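Local coordinates for oxidoreductase protein (Agrobacterium radiobacter, PDB 5UI9) that binds NAD+ and a small dihydroxy acid and is probably an NAD-dependent oxidoreductase of the GFO/IDH/MocA family, at residues C13-V18 with R286-I291; Q20-K25 with L281-R286. All blocks are in the same frame, centred on the assembly; numbering follows the deposited sequence.

Contact 1. Residues C13-V18 with R286-I291. With NAD (nicotinamide-adenine-dinucleotide), chain C; 8A1 ((2S)-2,3-dihydroxy-2-methylpropanoic acid), chain D.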
ATOM      1  N   CYS A  13       6.298 -30.215 -21.025  1.00 34.97           N
ATOM      2  CA  CYS A  13       4.897 -30.340 -21.448  1.00 35.51           C
ATOM      3  C   CYS A  13       3.947 -30.418 -20.246  1.00 35.83           C
ATOM      4  O   CYS A  13       3.107 -31.322 -20.159  1.00 35.86           O
ATOM      5  CB  CYS A  13       4.733 -31.569 -22.349  1.00 36.37           C
ATOM      6  SG  CYS A  13       5.621 -31.437 -23.919  1.00 37.87           S
ATOM      7  N   GLY A  14       4.069 -29.452 -19.338  1.00 32.84           N
ATOM      8  CA  GLY A  14       3.362 -29.494 -18.063  1.00 33.93           C
ATOM      9  C   GLY A  14       2.046 -28.755 -18.065  1.00 34.10           C
ATOM     10  O   GLY A  14       1.437 -28.540 -19.116  1.00 34.39           O
ATOM     11  N   PHE A  15       1.627 -28.351 -16.869  1.00 34.34           N
ATOM     12  CA  PHE A  15       0.366 -27.647 -16.649  1.00 34.10           C
ATOM     13  C   PHE A  15       0.247 -26.385 -17.505  1.00 33.32           C
ATOM     14  O   PHE A  15      -0.684 -26.256 -18.309  1.00 32.95           O
ATOM     15  CB  PHE A  15       0.237 -27.303 -15.158  1.00 35.97           C
ATOM     16  CG  PHE A  15      -0.888 -26.354 -14.832  1.00 36.76           C
ATOM     17  CD1 PHE A  15      -2.211 -26.787 -14.849  1.00 38.25           C
ATOM     18  CD2 PHE A  15      -0.622 -25.029 -14.485  1.00 37.04           C
ATOM     19  CE1 PHE A  15      -3.250 -25.913 -14.526  1.00 38.11           C
ATOM     20  CE2 PHE A  15      -1.655 -24.154 -14.164  1.00 37.05           C
ATOM     21  CZ  PHE A  15      -2.969 -24.596 -14.190  1.00 37.32           C
ATOM     22  N   PHE A  16       1.199 -25.470 -17.349  1.00 31.97           N
ATOM     23  CA  PHE A  16       1.124 -24.199 -18.056  1.00 31.43           C
ATOM     24  C   PHE A  16       1.482 -24.272 -19.540  1.00 31.88           C
ATOM     25  O   PHE A  16       0.987 -23.464 -20.329  1.00 32.08           O
ATOM     26  CB  PHE A  16       1.961 -23.115 -17.372  1.00 30.74           C
ATOM     27  CG  PHE A  16       1.559 -21.724 -17.778  1.00 30.24           C
ATOM     28  CD1 PHE A  16       0.362 -21.176 -17.320  1.00 29.03           C
ATOM     29  CD2 PHE A  16       2.344 -20.981 -18.651  1.00 29.50           C
ATOM     30  CE1 PHE A  16      -0.024 -19.903 -17.698  1.00 29.32           C
ATOM     31  CE2 PHE A  16       1.957 -19.703 -19.038  1.00 29.48           C
ATOM     32  CZ  PHE A  16       0.779 -19.159 -18.550  1.00 29.32           C
ATOM     33  N   ALA A  17       2.324 -25.227 -19.921  1.00 31.67           N
ATOM     34  CA  ALA A  17       2.733 -25.377 -21.331  1.00 33.34           C
ATOM     35  C   ALA A  17       1.584 -25.644 -22.303  1.00 33.38           C
ATOM     36  O   ALA A  17       1.699 -25.322 -23.477  1.00 32.05           O
ATOM     37  CB  ALA A  17       3.777 -26.472 -21.470  1.00 33.54           C
ATOM     38  N   VAL A  18       0.487 -26.226 -21.814  1.00 34.22           N
ATOM     39  CA  VAL A  18      -0.718 -26.432 -22.628  1.00 34.73           C
ATOM     40  C   VAL A  18      -1.226 -25.088 -23.172  1.00 34.05           C
ATOM     41  O   VAL A  18      -1.653 -25.017 -24.325  1.00 34.53           O
ATOM     42  CB  VAL A  18      -1.831 -27.171 -21.832  1.00 36.49           C
ATOM     43  CG1 VAL A  18      -3.138 -27.243 -22.628  1.00 37.16           C
ATOM     44  CG2 VAL A  18      -1.364 -28.575 -21.435  1.00 36.65           C
ATOM     45  N   ARG A 286     -12.033 -19.359 -17.954  1.00 45.36           N
ATOM     46  CA  ARG A 286     -12.133 -18.559 -16.734  1.00 46.06           C
ATOM     47  C   ARG A 286     -11.612 -19.412 -15.561  1.00 41.63           C
ATOM     48  O   ARG A 286     -11.922 -20.597 -15.513  1.00 42.29           O
ATOM     49  CB  ARG A 286     -13.582 -18.125 -16.485  1.00 50.65           C
ATOM     50  CG  ARG A 286     -14.157 -17.218 -17.567  1.00 54.37           C
ATOM     51  CD  ARG A 286     -15.588 -16.810 -17.253  1.00 58.37           C
ATOM     52  NE  ARG A 286     -16.121 -15.875 -18.249  1.00 63.48           N
ATOM     53  CZ  ARG A 286     -15.802 -14.579 -18.345  1.00 64.57           C
ATOM     54  NH1 ARG A 286     -14.928 -14.008 -17.513  1.00 67.37           N
ATOM     55  NH2 ARG A 286     -16.361 -13.836 -19.295  1.00 64.66           N
ATOM     56  N   PRO A 287     -10.805 -18.868 -14.642  1.00 38.35           N
ATOM     57  CA  PRO A 287     -10.401 -17.465 -14.575  1.00 37.05           C
ATOM     58  C   PRO A 287      -8.992 -17.173 -15.144  1.00 34.89           C
ATOM     59  O   PRO A 287      -8.420 -16.138 -14.827  1.00 33.36           O
ATOM     60  CB  PRO A 287     -10.405 -17.221 -13.068  1.00 36.97           C
ATOM     61  CG  PRO A 287      -9.863 -18.502 -12.522  1.00 36.15           C
ATOM     62  CD  PRO A 287     -10.360 -19.598 -13.441  1.00 37.64           C
ATOM     63  N   TRP A 288      -8.437 -18.063 -15.966  1.00 34.03           N
ATOM     64  CA  TRP A 288      -7.075 -17.880 -16.516  1.00 33.16           C
ATOM     65  C   TRP A 288      -6.993 -17.014 -17.776  1.00 32.49           C
ATOM     66  O   TRP A 288      -5.893 -16.770 -18.287  1.00 31.19           O
ATOM     67  CB  TRP A 288      -6.454 -19.243 -16.824  1.00 32.81           C
ATOM     68  CG  TRP A 288      -6.161 -20.026 -15.610  1.00 33.69           C
ATOM     69  CD1 TRP A 288      -7.001 -20.879 -14.957  1.00 34.36           C
ATOM     70  CD2 TRP A 288      -4.931 -20.035 -14.888  1.00 33.68           C
ATOM     71  NE1 TRP A 288      -6.362 -21.425 -13.872  1.00 34.66           N
ATOM     72  CE2 TRP A 288      -5.091 -20.921 -13.803  1.00 33.31           C
ATOM     73  CE3 TRP A 288      -3.702 -19.383 -15.057  1.00 33.74           C
ATOM     74  CZ2 TRP A 288      -4.069 -21.172 -12.882  1.00 34.39           C
ATOM     75  CZ3 TRP A 288      -2.682 -19.633 -14.142  1.00 34.60           C
ATOM     76  CH2 TRP A 288      -2.876 -20.519 -13.067  1.00 34.55           C
ATOM     77  N   HIS A 289      -8.144 -16.583 -18.283  1.00 31.84           N
ATOM     78  CA  HIS A 289      -8.238 -15.945 -19.597  1.00 33.40           C
ATOM     79  C   HIS A 289      -7.360 -14.705 -19.805  1.00 32.93           C
ATOM     80  O   HIS A 289      -6.802 -14.531 -20.888  1.00 31.72           O
ATOM     81  CB  HIS A 289      -9.704 -15.714 -20.012  1.00 36.23           C
ATOM     82  CG  HIS A 289     -10.479 -14.810 -19.109  1.00 37.95           C
ATOM     83  ND1 HIS A 289     -10.902 -13.561 -19.507  1.00 41.80           N
ATOM     84  CD2 HIS A 289     -10.952 -14.983 -17.853  1.00 40.05           C
ATOM     85  CE1 HIS A 289     -11.584 -12.995 -18.527  1.00 41.48           C
ATOM     86  NE2 HIS A 289     -11.622 -13.834 -17.508  1.00 41.85           N
ATOM     87  N   ASN A 290      -7.196 -13.880 -18.773  1.00 31.57           N
ATOM     88  CA  ASN A 290      -6.320 -12.711 -18.859  1.00 32.52           C
ATOM     89  C   ASN A 290      -4.863 -13.127 -19.109  1.00 32.08           C
ATOM     90  O   ASN A 290      -4.206 -12.561 -19.979  1.00 31.49           O
ATOM     91  CB  ASN A 290      -6.422 -11.864 -17.580  1.00 34.37           C
ATOM     92  CG  ASN A 290      -5.649 -10.554 -17.659  1.00 35.83           C
ATOM     93  OD1 ASN A 290      -5.281 -10.079 -18.737  1.00 38.52           O
ATOM     94  ND2 ASN A 290      -5.407  -9.955 -16.500  1.00 37.65           N
ATOM     95  N   ILE A 291      -4.382 -14.111 -18.343  1.00 30.35           N
ATOM     96  CA  ILE A 291      -3.023 -14.647 -18.498  1.00 29.42           C
ATOM     97  C   ILE A 291      -2.886 -15.321 -19.860  1.00 29.79           C
ATOM     98  O   ILE A 291      -1.887 -15.131 -20.570  1.00 29.63           O
ATOM     99  CB  ILE A 291      -2.663 -15.632 -17.349  1.00 29.55           C
ATOM    100  CG1 ILE A 291      -2.561 -14.874 -16.012  1.00 29.01           C
ATOM    101  CG2 ILE A 291      -1.358 -16.379 -17.638  1.00 29.47           C
ATOM    102  CD1 ILE A 291      -2.404 -15.768 -14.796  1.00 28.78           C
TER
HETATM  103  PA  NAD C 401       4.739 -28.594 -14.243  1.00 34.28           P
HETATM  104  O1A NAD C 401       5.504 -29.377 -13.198  1.00 33.91           O
HETATM  105  O2A NAD C 401       3.258 -28.800 -14.407  1.00 29.96           O
HETATM  106  O5B NAD C 401       5.432 -28.843 -15.664  1.00 34.76           O
HETATM  107  C5B NAD C 401       6.835 -29.000 -15.824  1.00 36.37           C
HETATM  108  C4B NAD C 401       7.049 -30.107 -16.845  1.00 35.62           C
HETATM  109  O4B NAD C 401       8.411 -30.095 -17.258  1.00 36.73           O
HETATM  110  C3B NAD C 401       6.768 -31.490 -16.278  1.00 36.61           C
HETATM  111  O3B NAD C 401       5.883 -32.195 -17.160  1.00 37.01           O
HETATM  112  C2B NAD C 401       8.129 -32.162 -16.172  1.00 37.14           C
HETATM  113  O2B NAD C 401       8.055 -33.561 -16.451  1.00 36.63           O
HETATM  114  C1B NAD C 401       8.940 -31.419 -17.221  1.00 38.09           C
HETATM  115  N9A NAD C 401      10.400 -31.296 -17.003  1.00 39.45           N
HETATM  116  C8A NAD C 401      11.040 -30.866 -15.898  1.00 38.97           C
HETATM  117  N7A NAD C 401      12.383 -30.859 -16.108  1.00 38.49           N
HETATM  118  C5A NAD C 401      12.611 -31.271 -17.368  1.00 39.04           C
HETATM  119  C6A NAD C 401      13.790 -31.500 -18.246  1.00 38.04           C
HETATM  120  N6A NAD C 401      15.048 -31.278 -17.807  1.00 38.01           N
HETATM  121  N1A NAD C 401      13.566 -31.934 -19.509  1.00 37.78           N
HETATM  122  C2A NAD C 401      12.325 -32.172 -19.984  1.00 36.38           C
HETATM  123  N3A NAD C 401      11.217 -31.986 -19.242  1.00 36.24           N
HETATM  124  C4A NAD C 401      11.294 -31.546 -17.957  1.00 38.31           C
HETATM  125  O3  NAD C 401       5.039 -27.032 -14.012  1.00 33.01           O
HETATM  126  PN  NAD C 401       4.055 -25.846 -14.496  1.00 31.79           P
HETATM  127  O1N NAD C 401       2.984 -25.609 -13.461  1.00 33.07           O
HETATM  128  O2N NAD C 401       3.650 -26.086 -15.928  1.00 37.16           O
HETATM  129  O5D NAD C 401       5.080 -24.625 -14.399  1.00 29.76           O
HETATM  130  C5D NAD C 401       6.242 -24.608 -15.219  1.00 29.79           C
HETATM  131  C4D NAD C 401       6.831 -23.212 -15.174  1.00 29.73           C
HETATM  132  O4D NAD C 401       5.859 -22.291 -15.679  1.00 32.39           O
HETATM  133  C3D NAD C 401       7.184 -22.782 -13.758  1.00 30.53           C
HETATM  134  O3D NAD C 401       8.501 -22.222 -13.731  1.00 29.42           O
HETATM  135  C2D NAD C 401       6.129 -21.750 -13.396  1.00 31.52           C
HETATM  136  O2D NAD C 401       6.631 -20.699 -12.570  1.00 30.72           O
HETATM  137  C1D NAD C 401       5.700 -21.211 -14.759  1.00 31.73           C
HETATM  138  N1N NAD C 401       4.331 -20.668 -14.835  1.00 31.52           N
HETATM  139  C2N NAD C 401       4.182 -19.486 -15.460  1.00 29.68           C
HETATM  140  C3N NAD C 401       2.946 -18.874 -15.600  1.00 31.66           C
HETATM  141  C7N NAD C 401       2.876 -17.551 -16.313  1.00 34.18           C
HETATM  142  O7N NAD C 401       3.644 -17.336 -17.247  1.00 33.59           O
HETATM  143  N7N NAD C 401       1.987 -16.630 -15.933  1.00 31.85           N
HETATM  144  C4N NAD C 401       1.825 -19.513 -15.068  1.00 32.63           C
HETATM  145  C5N NAD C 401       1.985 -20.742 -14.425  1.00 32.74           C
HETATM  146  C6N NAD C 401       3.256 -21.310 -14.326  1.00 30.17           C
HETATM  147  OXT 8A1 D 402       0.888 -16.919 -13.327  1.00 31.39           O
HETATM  148  C   8A1 D 402       1.788 -17.386 -12.588  1.00 33.73           C
HETATM  149  O   8A1 D 402       3.005 -17.255 -12.850  1.00 33.42           O
HETATM  150  CA  8A1 D 402       1.400 -18.120 -11.331  1.00 33.73           C
HETATM  151  CB  8A1 D 402       1.437 -17.091 -10.200  1.00 33.14           C
HETATM  152  O1  8A1 D 402       0.901 -17.621  -8.984  1.00 31.24           O
HETATM  153  O2  8A1 D 402       2.339 -19.178 -11.074  1.00 33.85           O
HETATM  154  C3  8A1 D 402       0.017 -18.751 -11.493  1.00 33.10           C

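Contact 2. Residues Q20-K25 with L281-R286. With MG (magnesium ion), chain E.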
ATOM      1  N   GLN A  20       0.750 -22.413 -23.640  1.00 32.32           N
ATOM      2  CA  GLN A  20       1.773 -21.980 -24.589  1.00 32.72           C
ATOM      3  C   GLN A  20       1.604 -22.683 -25.941  1.00 33.99           C
ATOM      4  O   GLN A  20       1.735 -22.046 -26.985  1.00 35.47           O
ATOM      5  CB  GLN A  20       3.182 -22.172 -24.007  1.00 32.69           C
ATOM      6  CG  GLN A  20       3.443 -21.239 -22.833  1.00 32.27           C
ATOM      7  CD  GLN A  20       4.797 -21.401 -22.177  1.00 31.35           C
ATOM      8  OE1 GLN A  20       4.904 -21.289 -20.955  1.00 32.52           O
ATOM      9  NE2 GLN A  20       5.839 -21.637 -22.972  1.00 29.94           N
ATOM     10  N   MET A  21       1.270 -23.975 -25.900  1.00 33.47           N
ATOM     11  CA  MET A  21       0.965 -24.760 -27.104  1.00 34.39           C
ATOM     12  C   MET A  21      -0.269 -24.266 -27.861  1.00 34.71           C
ATOM     13  O   MET A  21      -0.236 -24.166 -29.092  1.00 34.23           O
ATOM     14  CB  MET A  21       0.791 -26.248 -26.756  1.00 34.60           C
ATOM     15  CG  MET A  21       2.073 -26.945 -26.318  1.00 34.27           C
ATOM     16  SD  MET A  21       3.381 -27.027 -27.563  1.00 35.46           S
ATOM     17  CE  MET A  21       2.602 -28.087 -28.792  1.00 36.21           C
ATOM     18  N   HIS A  22      -1.352 -23.965 -27.140  1.00 33.90           N
ATOM     19  CA  HIS A  22      -2.533 -23.350 -27.767  1.00 34.80           C
ATOM     20  C   HIS A  22      -2.135 -22.048 -28.445  1.00 34.31           C
ATOM     21  O   HIS A  22      -2.465 -21.822 -29.612  1.00 36.99           O
ATOM     22  CB  HIS A  22      -3.641 -23.042 -26.752  1.00 34.77           C
ATOM     23  CG  HIS A  22      -4.467 -24.226 -26.352  1.00 35.33           C
ATOM     24  ND1 HIS A  22      -5.209 -24.955 -27.254  1.00 36.78           N
ATOM     25  CD2 HIS A  22      -4.719 -24.770 -25.137  1.00 35.81           C
ATOM     26  CE1 HIS A  22      -5.853 -25.918 -26.619  1.00 36.79           C
ATOM     27  NE2 HIS A  22      -5.572 -25.828 -25.332  1.00 35.94           N
ATOM     28  N   ALA A  23      -1.415 -21.202 -27.710  1.00 31.90           N
ATOM     29  CA  ALA A  23      -0.998 -19.894 -28.228  1.00 31.74           C
ATOM     30  C   ALA A  23      -0.090 -19.990 -29.461  1.00 32.08           C
ATOM     31  O   ALA A  23      -0.232 -19.195 -30.387  1.00 32.34           O
ATOM     32  CB  ALA A  23      -0.321 -19.078 -27.140  1.00 30.38           C
ATOM     33  N   TRP A  24       0.827 -20.954 -29.475  1.00 32.21           N
ATOM     34  CA  TRP A  24       1.713 -21.134 -30.640  1.00 33.91           C
ATOM     35  C   TRP A  24       0.942 -21.442 -31.925  1.00 36.28           C
ATOM     36  O   TRP A  24       1.362 -21.034 -33.007  1.00 37.30           O
ATOM     37  CB  TRP A  24       2.773 -22.216 -30.398  1.00 32.75           C
ATOM     38  CG  TRP A  24       3.906 -21.782 -29.527  1.00 31.61           C
ATOM     39  CD1 TRP A  24       4.308 -22.370 -28.369  1.00 31.76           C
ATOM     40  CD2 TRP A  24       4.799 -20.686 -29.748  1.00 31.30           C
ATOM     41  NE1 TRP A  24       5.384 -21.705 -27.846  1.00 31.37           N
ATOM     42  CE2 TRP A  24       5.705 -20.665 -28.672  1.00 31.36           C
ATOM     43  CE3 TRP A  24       4.913 -19.709 -30.743  1.00 31.82           C
ATOM     44  CZ2 TRP A  24       6.709 -19.708 -28.560  1.00 31.72           C
ATOM     45  CZ3 TRP A  24       5.910 -18.763 -30.632  1.00 31.57           C
ATOM     46  CH2 TRP A  24       6.798 -18.767 -29.552  1.00 31.42           C
ATOM     47  N   LYS A  25      -0.173 -22.155 -31.803  1.00 39.65           N
ATOM     48  CA  LYS A  25      -1.059 -22.411 -32.939  1.00 43.24           C
ATOM     49  C   LYS A  25      -1.627 -21.089 -33.474  1.00 42.34           C
ATOM     50  O   LYS A  25      -1.540 -20.832 -34.673  1.00 40.90           O
ATOM     51  CB  LYS A  25      -2.157 -23.415 -32.539  1.00 47.38           C
ATOM     52  CG  LYS A  25      -3.162 -23.772 -33.632  1.00 53.06           C
ATOM     53  CD  LYS A  25      -3.395 -25.280 -33.768  1.00 58.64           C
ATOM     54  CE  LYS A  25      -3.811 -25.979 -32.472  1.00 60.84           C
ATOM     55  NZ  LYS A  25      -4.993 -25.350 -31.830  1.00 60.60           N
ATOM     56  N   LEU A 281     -10.030 -15.805 -25.617  1.00 34.33           N
ATOM     57  CA  LEU A 281      -9.618 -16.599 -26.765  1.00 34.96           C
ATOM     58  C   LEU A 281     -10.423 -17.894 -26.799  1.00 36.09           C
ATOM     59  O   LEU A 281     -10.979 -18.312 -25.770  1.00 34.47           O
ATOM     60  CB  LEU A 281      -8.116 -16.873 -26.712  1.00 35.73           C
ATOM     61  CG  LEU A 281      -7.232 -15.614 -26.740  1.00 36.18           C
ATOM     62  CD1 LEU A 281      -5.769 -15.993 -26.577  1.00 34.76           C
ATOM     63  CD2 LEU A 281      -7.452 -14.812 -28.022  1.00 38.27           C
ATOM     64  N   SER A 282     -10.491 -18.512 -27.980  1.00 35.98           N
ATOM     65  CA  SER A 282     -11.317 -19.714 -28.205  1.00 38.61           C
ATOM     66  C   SER A 282     -10.993 -20.878 -27.245  1.00 39.72           C
ATOM     67  O   SER A 282     -11.891 -21.599 -26.804  1.00 40.72           O
ATOM     68  CB  SER A 282     -11.190 -20.176 -29.662  1.00 40.27           C
ATOM     69  OG  SER A 282      -9.839 -20.430 -30.008  1.00 40.51           O
ATOM     70  N   TRP A 283      -9.711 -20.999 -26.895  1.00 39.66           N
ATOM     71  CA  TRP A 283      -9.186 -22.058 -26.017  1.00 38.43           C
ATOM     72  C   TRP A 283      -9.052 -21.650 -24.536  1.00 37.89           C
ATOM     73  O   TRP A 283      -8.636 -22.457 -23.709  1.00 36.01           O
ATOM     74  CB  TRP A 283      -7.824 -22.524 -26.540  1.00 37.53           C
ATOM     75  CG  TRP A 283      -6.827 -21.414 -26.808  1.00 36.80           C
ATOM     76  CD1 TRP A 283      -6.630 -20.754 -27.995  1.00 37.10           C
ATOM     77  CD2 TRP A 283      -5.900 -20.844 -25.878  1.00 34.95           C
ATOM     78  NE1 TRP A 283      -5.638 -19.811 -27.858  1.00 36.18           N
ATOM     79  CE2 TRP A 283      -5.165 -19.851 -26.574  1.00 35.42           C
ATOM     80  CE3 TRP A 283      -5.586 -21.101 -24.543  1.00 33.71           C
ATOM     81  CZ2 TRP A 283      -4.152 -19.105 -25.966  1.00 34.10           C
ATOM     82  CZ3 TRP A 283      -4.577 -20.359 -23.942  1.00 33.59           C
ATOM     83  CH2 TRP A 283      -3.874 -19.371 -24.652  1.00 33.11           C
ATOM     84  N   ALA A 284      -9.411 -20.414 -24.198  1.00 37.91           N
ATOM     85  CA  ALA A 284      -9.207 -19.898 -22.848  1.00 39.79           C
ATOM     86  C   ALA A 284     -10.286 -20.412 -21.892  1.00 41.82           C
ATOM     87  O   ALA A 284     -11.341 -20.880 -22.324  1.00 43.90           O
ATOM     88  CB  ALA A 284      -9.176 -18.376 -22.858  1.00 40.58           C
ATOM     89  N   SER A 285      -9.991 -20.338 -20.599  1.00 40.75           N
ATOM     90  CA  SER A 285     -10.893 -20.789 -19.534  1.00 43.46           C
ATOM     91  C   SER A 285     -10.859 -19.790 -18.401  1.00 43.84           C
ATOM     92  O   SER A 285      -9.778 -19.444 -17.916  1.00 42.02           O
ATOM     93  CB  SER A 285     -10.443 -22.132 -18.958  1.00 43.55           C
ATOM     94  OG  SER A 285     -10.466 -23.147 -19.928  1.00 48.94           O
ATOM     95  N   ARG A 286     -12.033 -19.359 -17.954  1.00 45.36           N
ATOM     96  CA  ARG A 286     -12.133 -18.559 -16.734  1.00 46.06           C
ATOM     97  C   ARG A 286     -11.612 -19.412 -15.561  1.00 41.63           C
ATOM     98  O   ARG A 286     -11.922 -20.597 -15.513  1.00 42.29           O
ATOM     99  CB  ARG A 286     -13.582 -18.125 -16.485  1.00 50.65           C
ATOM    100  CG  ARG A 286     -14.157 -17.218 -17.567  1.00 54.37           C
ATOM    101  CD  ARG A 286     -15.588 -16.810 -17.253  1.00 58.37           C
ATOM    102  NE  ARG A 286     -16.121 -15.875 -18.249  1.00 63.48           N
ATOM    103  CZ  ARG A 286     -15.802 -14.579 -18.345  1.00 64.57           C
ATOM    104  NH1 ARG A 286     -14.928 -14.008 -17.513  1.00 67.37           N
ATOM    105  NH2 ARG A 286     -16.361 -13.836 -19.295  1.00 64.66           N
TER
HETATM  106 MG    MG E 403       1.178 -20.678 -35.325  1.00 40.09          MG
HETATM  107  O   HOH W   1       0.609 -20.823 -37.582  1.00 44.42           O

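Contact 1. Residues C13-V18 with R286-I291
F16 and I291 touch at the rim of the nicotinamide, where the phenyl CZ meets the methyl CG2 of I291 at 3.6 Å. Followed outward from the backbone, the F16 side chain lies against the cofactor over its whole length. CB sits beside the pyrophosphate oxygen O2N and nicotinamide C6N; CG and CD1 lie over C4N and C5N, with CD1 only 3.2 Å from C4N; CE1 meets C4N over the face and I291 CG2 at the edge. On the far side of the ring CD2 approaches C3N, and CE2 and CZ reach the carboxamide at O7N and C7N. With CG anti to the backbone N (chi1 -161°), one ring face is set against C4N, the hydride-carrying carbon of NAD, and the bound acid lies on the other side of the nicotinamide. I291 CG2 also packs on the amide nitrogen N7N.

The backbone beneath belongs to the glycine-rich turn between strand 6-11 and helix 17-26, consistent with a GxGxxA Rossmann motif. The amide of F15 gives a nearly straight hydrogen bond to NAD O2A (3.0 Å, 175°), and that of F16 binds O2N at 2.9 Å, so consecutive N-H groups hold one oxygen on each phosphate. At G14, CA comes within 3.2 Å of NAD O5B, the cofactor lying directly on the glycine backbone.

The neighbouring F15 ring is directed at W288. Its edge points to the face of the indole six-membered ring in an offset edge-to-face pair, with centroids 5.6 Å apart and planes at 71°; F15 CZ to W288 CZ2 is 3.8 Å. W288 in turn brings CH2 to C3 of the bound dihydroxy acid at the edge of the indole, and I291 CD1 lies 3.8 Å from its carboxylate oxygen OXT. K98, D178 and H182 hydrogen-bond the same ligand.

Contact 2. Residues Q20-K25 with L281-R286
The side chains of H22 and W283 run antiparallel, each laying its CB over the other's ring. H22 CB stands over the indole at 3.3 Å from W283 CD2, a CH-pi contact 3.5 Å from the centroid of the five-membered ring. W283 CB does the same to the imidazole, 3.8 Å from its centroid. The two planes are nearly parallel (11°), but the offset leaves little ring-on-ring overlap. W283 holds CG between its backbone N and carbonyl carbon (chi1 51°), which lays the indole along helix 17-26 of the Rossmann domain, and L281 CB lies near the rim of its opposite face. L281 to A284 form a type I beta turn, closed by the A284 N to L281 O hydrogen bond, with W283 as its third residue. Toward the benzo end the packing slackens: A23 CB is 4.0 Å from W283 CZ2, and A23 N lies above the rim. W283 NE1 hydrogen-bonds D26 OD2, one turn beyond H22. The turn's S282 and the K25 side of the helix face solvent. Farther on, the carbonyl oxygen of W24 binds magnesium at 2.4 Å; those of V27 and A30 also bind the ion, with a water.

In the fold
From the N terminus, strand 6-11 leads into the turn of contact 1, and helix 17-26 follows at once with its half of contact 2. The chain then passes through the rest of the Rossmann domain and most of the large mixed sheet before returning, past strand 271-275, through 281-286 and on to 286-291. Contact 2 therefore closes its loop inside that of contact 1, and R286 belongs to both returning segments. Their centres are 8 Å apart, and H289 CB packs against A284 CB at 3.9 Å between them. Together they tie the first strand-turn-helix unit to the loop before helix 289-308 and to that helix's start, contact 1 at the cofactor and contact 2 farther along helix 17-26.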